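Local structure of glutathione S-transferase-like protein (Methylobacillus flagellatus, 4GLT) at residues Arg158-Leu163 and Gln200-Ala205; Ile110-Trp115 and Trp168-Ser173. The protein binds glutathione and probably acts as a transferase of the glutathione S-transferase family. All blocks are in the same frame, centred on the assembly; numbering follows the deposited sequence.

Contact 1: Arg158-Leu163 and Gln200-Ala205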
loop_
_atom_site.group_PDB
_atom_site.type_symbol
_atom_site.label_atom_id
_atom_site.label_comp_id
_atom_site.label_asym_id
_atom_site.label_seq_id
_atom_site.Cartn_x
_atom_site.Cartn_y
_atom_site.Cartn_z
ATOM N N ARG A 158 9.910 3.104 17.009
ATOM C CA ARG A 158 9.100 1.926 17.274
ATOM C C ARG A 158 9.808 0.665 16.800
ATOM O O ARG A 158 9.925 -0.305 17.542
ATOM C CB ARG A 158 7.733 2.051 16.601
ATOM C CG ARG A 158 6.865 0.809 16.724
ATOM C CD ARG A 158 6.445 0.592 18.170
ATOM N NE ARG A 158 5.725 -0.667 18.371
ATOM C CZ ARG A 158 4.911 -0.903 19.398
ATOM N NH1 ARG A 158 4.706 0.038 20.310
ATOM N NH2 ARG A 158 4.298 -2.073 19.516
ATOM N N MET A 159 10.267 0.665 15.554
ATOM C CA MET A 159 10.982 -0.495 15.054
ATOM C C MET A 159 12.149 -0.805 15.986
ATOM O O MET A 159 12.333 -1.946 16.424
ATOM C CB MET A 159 11.443 -0.265 13.618
ATOM C CG MET A 159 10.318 -0.427 12.608
ATOM S SD MET A 159 10.724 0.117 10.940
ATOM C CE MET A 159 9.188 -0.235 10.090
ATOM N N ASP A 160 12.908 0.231 16.328
ATOM C CA ASP A 160 14.090 0.051 17.149
ATOM C C ASP A 160 13.778 -0.568 18.508
ATOM O O ASP A 160 14.563 -1.360 19.016
ATOM C CB ASP A 160 14.854 1.362 17.332
ATOM C CG ASP A 160 16.163 1.165 18.081
ATOM O OD1 ASP A 160 16.301 1.714 19.192
ATOM O OD2 ASP A 160 17.043 0.441 17.567
ATOM N N GLN A 161 12.641 -0.203 19.094
ATOM C CA GLN A 161 12.217 -0.803 20.357
ATOM C C GLN A 161 11.826 -2.263 20.168
ATOM O O GLN A 161 12.064 -3.101 21.036
ATOM C CB GLN A 161 11.039 -0.039 20.951
ATOM C CG GLN A 161 11.424 1.241 21.662
ATOM C CD GLN A 161 10.321 2.275 21.597
ATOM O OE1 GLN A 161 10.192 3.117 22.486
ATOM N NE2 GLN A 161 9.513 2.218 20.536
ATOM N N ASP A 162 11.220 -2.557 19.025
ATOM C CA ASP A 162 10.748 -3.901 18.751
ATOM C C ASP A 162 11.872 -4.890 18.480
ATOM O O ASP A 162 11.649 -6.098 18.470
ATOM C CB ASP A 162 9.748 -3.875 17.604
ATOM C CG ASP A 162 8.459 -3.213 18.001
ATOM O OD1 ASP A 162 8.322 -2.893 19.195
ATOM O OD2 ASP A 162 7.586 -3.013 17.138
ATOM N N LEU A 163 13.082 -4.381 18.282
ATOM C CA LEU A 163 14.214 -5.242 17.957
ATOM C C LEU A 163 15.198 -5.354 19.110
ATOM O O LEU A 163 16.323 -5.817 18.936
ATOM C CB LEU A 163 14.926 -4.747 16.696
ATOM C CG LEU A 163 14.156 -4.905 15.388
ATOM C CD1 LEU A 163 14.922 -4.259 14.242
ATOM C CD2 LEU A 163 13.869 -6.370 15.088
ATOM N N GLN A 200 21.657 6.386 16.639
ATOM C CA GLN A 200 20.478 6.652 17.460
ATOM C C GLN A 200 19.638 5.392 17.672
ATOM O O GLN A 200 18.964 5.247 18.692
ATOM C CB GLN A 200 19.609 7.737 16.822
ATOM C CG GLN A 200 20.377 8.803 16.056
ATOM C CD GLN A 200 19.575 10.083 15.897
ATOM O OE1 GLN A 200 18.515 10.239 16.505
ATOM N NE2 GLN A 200 20.079 11.008 15.082
ATOM N N TYR A 201 19.676 4.487 16.703
ATOM C CA TYR A 201 18.888 3.267 16.776
ATOM C C TYR A 201 19.814 2.072 16.612
ATOM O O TYR A 201 19.997 1.566 15.502
ATOM C CB TYR A 201 17.808 3.261 15.689
ATOM C CG TYR A 201 17.006 4.548 15.590
ATOM C CD1 TYR A 201 15.972 4.823 16.479
ATOM C CD2 TYR A 201 17.280 5.486 14.601
ATOM C CE1 TYR A 201 15.237 5.997 16.390
ATOM C CE2 TYR A 201 16.552 6.660 14.503
ATOM C CZ TYR A 201 15.534 6.912 15.402
ATOM O OH TYR A 201 14.807 8.080 15.303
ATOM N N PRO A 202 20.404 1.617 17.727
ATOM C CA PRO A 202 21.423 0.570 17.698
ATOM C C PRO A 202 20.900 -0.779 17.219
ATOM O O PRO A 202 21.601 -1.478 16.488
ATOM C CB PRO A 202 21.900 0.490 19.158
ATOM C CG PRO A 202 20.813 1.116 19.967
ATOM C CD PRO A 202 20.193 2.157 19.079
ATOM N N ASN A 203 19.687 -1.147 17.623
ATOM C CA ASN A 203 19.087 -2.389 17.142
ATOM C C ASN A 203 18.893 -2.365 15.622
ATOM O O ASN A 203 19.138 -3.349 14.942
ATOM C CB ASN A 203 17.751 -2.661 17.838
ATOM C CG ASN A 203 17.880 -2.725 19.345
ATOM O OD1 ASN A 203 18.607 -3.563 19.886
ATOM N ND2 ASN A 203 17.156 -1.850 20.036
ATOM N N LEU A 204 18.450 -1.232 15.097
ATOM C CA LEU A 204 18.212 -1.110 13.664
ATOM C C LEU A 204 19.518 -1.182 12.878
ATOM O O LEU A 204 19.604 -1.876 11.870
ATOM C CB LEU A 204 17.459 0.183 13.337
ATOM C CG LEU A 204 15.939 0.235 13.551
ATOM C CD1 LEU A 204 15.343 1.488 12.911
ATOM C CD2 LEU A 204 15.264 -1.007 12.990
ATOM N N ALA A 205 20.533 -0.464 13.347
ATOM C CA ALA A 205 21.848 -0.500 12.716
ATOM C C ALA A 205 22.414 -1.924 12.718
ATOM O O ALA A 205 22.998 -2.367 11.728
ATOM C CB ALA A 205 22.798 0.461 13.411
#
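Asp160 and Leu204 bring their CA atoms to 5.5 Å where the last turn of helix 142-162 meets the first turn of helix 202-212. The contact shows how a carboxylate can tie one helix to the start of another. With CG anti to the backbone N (chi1 -175°), Asp160 sends OD2 to the new helix and accepts the N-H of Leu204, the N-to-OD2 distance being 3.3 Å, with the donor lying nearly on the C-O line. Tyr201, the N-cap residue, lies beside the same carboxylate, its CB 3.5 Å from Asp160 OD2. Asn203 reaches back across: its ND2 makes a weak bond of 2.8 Å to Asp160 O, bent to 128°, and a second weak one to OD2. Its OD1 faces Leu163 O, two acceptors that share a donor, NH2 of Arg206, which bonds the Leu163 carbonyl and, weakly, Asn203 OD1. Next to these polar contacts Leu204 CD2 packs 3.5 Å from Leu163 CD1, the two side chains at about a right angle, and also meets Met159 CB. Both N-H donors and the N-terminus of helix 202-212 would probably favour the charged form of Asp160, partly offset by the C-terminal end of helix 142-162.

Contact 2: Ile110-Trp115 and Trp168-Ser173; sequences IAVRRW and WCVNES
Cys169 lays its CB-SG bond over one face of the Trp115 indole. Two of its atoms share the bicyclic ring: SG stands 3.5 Å from the centroid of the six-membered ring, 12° off the normal, as a sulfur-aromatic contact, while CB makes a CH-pi contact with the five-membered ring, 3.6 Å from its centroid and 16° off the normal. Setting SG anti to the carbonyl carbon (chi1 -66°) lays the CB-SG bond along the indole, one atom for each ring. The opposite face of the indole receives Arg114 NH1, displaced toward the rim.

Segment 168-173 belongs to the loop linking helix 142-162 to helix 176-191 in the all-helical C-terminal domain of the glutathione S-transferase fold. Just beyond it, Ser175-Leu176-Ala177-Asp178 matches the Ser/Thr-X-X-Asp signature of the N-capping box known from this family, and OD1 of that aspartate accepts the backbone N-H of Cys169, anchoring the residue that covers the indole.

Apolar packing joins Val170 to helix 106-133. Its CG2 branch, anti to the carbonyl carbon, does most of the touching: it approaches Trp115 CD1 at 3.5 Å and lies 4.0 Å from both Ala111 CB and Val112 CG2. The valine and the indole run past each other in opposite directions, whereas Val112 and Val170 cross at roughly a right angle. CG1 points to Ala111 as well.

Backbone bonding shapes the loop behind these side chains. From Val170 to Ser173 the chain makes a type I' turn, with positive phi at both Asn171 and Glu172, closed by the bond from Ser173 N to Val170 O at 2.9 Å. The reversal carries the chain away from helix 106-133 immediately after Val170 has made its contacts.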
loop_
_atom_site.group_PDB
_atom_site.type_symbol
_atom_site.label_atom_id
_atom_site.label_comp_id
_atom_site.label_asym_id
_atom_site.label_seq_id
_atom_site.Cartn_x
_atom_site.Cartn_y
_atom_site.Cartn_z
ATOM N N ILE A 110 0.383 -12.096 9.803
ATOM C CA ILE A 110 -0.120 -10.762 10.072
ATOM C C ILE A 110 0.996 -9.940 10.724
ATOM O O ILE A 110 1.183 -8.761 10.420
ATOM C CB ILE A 110 -1.361 -10.805 10.981
ATOM C CG1 ILE A 110 -2.504 -11.533 10.272
ATOM C CG2 ILE A 110 -1.777 -9.395 11.369
ATOM C CD1 ILE A 110 -3.073 -10.787 9.083
ATOM N N ALA A 111 1.737 -10.579 11.625
ATOM C CA ALA A 111 2.900 -9.946 12.213
ATOM C C ALA A 111 3.857 -9.472 11.121
ATOM O O ALA A 111 4.393 -8.366 11.200
ATOM C CB ALA A 111 3.595 -10.892 13.178
ATOM N N VAL A 112 4.056 -10.295 10.094
ATOM C CA VAL A 112 4.973 -9.947 9.012
ATOM C C VAL A 112 4.446 -8.801 8.181
ATOM O O VAL A 112 5.181 -7.868 7.859
ATOM C CB VAL A 112 5.265 -11.143 8.079
ATOM C CG1 VAL A 112 5.806 -10.669 6.736
ATOM C CG2 VAL A 112 6.252 -12.090 8.729
ATOM N N ARG A 113 3.169 -8.855 7.835
ATOM C CA ARG A 113 2.610 -7.796 6.996
ATOM C C ARG A 113 2.465 -6.463 7.757
ATOM O O ARG A 113 2.478 -5.395 7.148
ATOM C CB ARG A 113 1.287 -8.260 6.383
ATOM C CG ARG A 113 1.335 -9.713 5.931
ATOM C CD ARG A 113 1.308 -9.875 4.414
ATOM N NE ARG A 113 2.015 -8.826 3.680
ATOM C CZ ARG A 113 2.026 -8.739 2.347
ATOM N NH1 ARG A 113 1.378 -9.629 1.611
ATOM N NH2 ARG A 113 2.687 -7.768 1.743
ATOM N N ARG A 114 2.358 -6.525 9.084
ATOM C CA ARG A 114 2.282 -5.311 9.902
ATOM C C ARG A 114 3.620 -4.566 9.914
ATOM O O ARG A 114 3.690 -3.360 9.580
ATOM C CB ARG A 114 1.810 -5.641 11.316
ATOM C CG ARG A 114 1.233 -4.457 12.076
ATOM C CD ARG A 114 2.061 -4.140 13.307
ATOM N NE ARG A 114 3.178 -3.255 13.018
ATOM C CZ ARG A 114 4.425 -3.467 13.420
ATOM N NH1 ARG A 114 4.730 -4.544 14.126
ATOM N NH2 ARG A 114 5.368 -2.595 13.104
ATOM N N TRP A 115 4.684 -5.292 10.260
ATOM C CA TRP A 115 6.043 -4.763 10.110
ATOM C C TRP A 115 6.208 -4.088 8.749
ATOM O O TRP A 115 6.615 -2.918 8.670
ATOM C CB TRP A 115 7.083 -5.871 10.213
ATOM C CG TRP A 115 7.571 -6.169 11.595
ATOM C CD1 TRP A 115 7.126 -7.156 12.412
ATOM C CD2 TRP A 115 8.621 -5.495 12.311
ATOM N NE1 TRP A 115 7.824 -7.143 13.605
ATOM C CE2 TRP A 115 8.754 -6.141 13.563
ATOM C CE3 TRP A 115 9.469 -4.427 12.011
ATOM C CZ2 TRP A 115 9.692 -5.741 14.515
ATOM C CZ3 TRP A 115 10.392 -4.027 12.959
ATOM C CH2 TRP A 115 10.499 -4.682 14.194
ATOM N N TRP A 168 15.714 -11.138 14.342
ATOM C CA TRP A 168 14.977 -10.737 13.143
ATOM C C TRP A 168 13.621 -10.236 13.598
ATOM O O TRP A 168 13.275 -10.392 14.759
ATOM C CB TRP A 168 14.779 -11.895 12.164
ATOM C CG TRP A 168 16.014 -12.410 11.490
ATOM C CD1 TRP A 168 16.553 -13.646 11.626
ATOM C CD2 TRP A 168 16.841 -11.717 10.555
ATOM N NE1 TRP A 168 17.665 -13.769 10.847
ATOM C CE2 TRP A 168 17.868 -12.595 10.179
ATOM C CE3 TRP A 168 16.819 -10.438 10.002
ATOM C CZ2 TRP A 168 18.858 -12.238 9.280
ATOM C CZ3 TRP A 168 17.801 -10.088 9.113
ATOM C CH2 TRP A 168 18.808 -10.983 8.760
ATOM N N CYS A 169 12.869 -9.597 12.707
ATOM C CA CYS A 169 11.609 -8.973 13.100
ATOM C C CYS A 169 10.553 -9.922 13.655
ATOM O O CYS A 169 9.955 -9.636 14.675
ATOM C CB CYS A 169 10.996 -8.243 11.907
ATOM S SG CYS A 169 11.927 -6.830 11.318
ATOM N N VAL A 170 10.339 -11.058 13.011
ATOM C CA VAL A 170 9.285 -11.954 13.459
ATOM C C VAL A 170 9.794 -13.368 13.686
ATOM O O VAL A 170 10.594 -13.892 12.916
ATOM C CB VAL A 170 8.127 -12.021 12.441
ATOM C CG1 VAL A 170 7.076 -13.033 12.892
ATOM C CG2 VAL A 170 7.510 -10.645 12.227
ATOM N N ASN A 171 9.326 -13.972 14.766
ATOM C CA ASN A 171 9.492 -15.399 14.992
ATOM C C ASN A 171 10.917 -15.925 14.937
ATOM O O ASN A 171 11.147 -17.128 15.076
ATOM C CB ASN A 171 8.569 -16.191 14.064
ATOM C CG ASN A 171 7.235 -16.487 14.718
ATOM O OD1 ASN A 171 6.214 -16.655 14.047
ATOM N ND2 ASN A 171 7.237 -16.537 16.052
ATOM N N GLU A 172 11.835 -14.979 14.810
ATOM C CA GLU A 172 13.251 -15.230 14.672
ATOM C C GLU A 172 13.684 -15.820 13.338
ATOM O O GLU A 172 14.661 -16.549 13.283
ATOM C CB GLU A 172 13.746 -16.100 15.815
ATOM C CG GLU A 172 14.955 -15.516 16.510
ATOM C CD GLU A 172 14.583 -14.389 17.441
ATOM O OE1 GLU A 172 13.501 -14.466 18.044
ATOM O OE2 GLU A 172 15.363 -13.430 17.573
ATOM N N SER A 173 12.961 -15.507 12.264
ATOM C CA SER A 173 13.351 -15.980 10.937
ATOM C C SER A 173 13.169 -14.954 9.851
ATOM O O SER A 173 12.165 -14.237 9.802
ATOM C CB SER A 173 12.667 -17.305 10.549
ATOM O OG SER A 173 11.317 -17.332 10.968
#

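Contacts 1 and 2 have centres 14 Å apart and meet through Trp115, whose six-membered ring packs against the end of helix 142-162. There Trp115 CZ3 lies 3.6 Å from Met159 CG, and Trp115 CH2 lies 3.6 Å from Asp162 CB. Leu163 of contact 1 also reaches contact 2, its CD2 lying 4.0 Å from Cys169 CA. The segments alternate along the chain, and the side-chain contacts join helix 106-133, the end of helix 142-162, the loop at 168-173 and helix 202-212 into one packed region. Glutathione binds elsewhere: the side chain of Met159 is about 14 Å from a bound molecule and about 11 Å from that of Tyr187 in its pocket, while contact 2 is remote from the known sites.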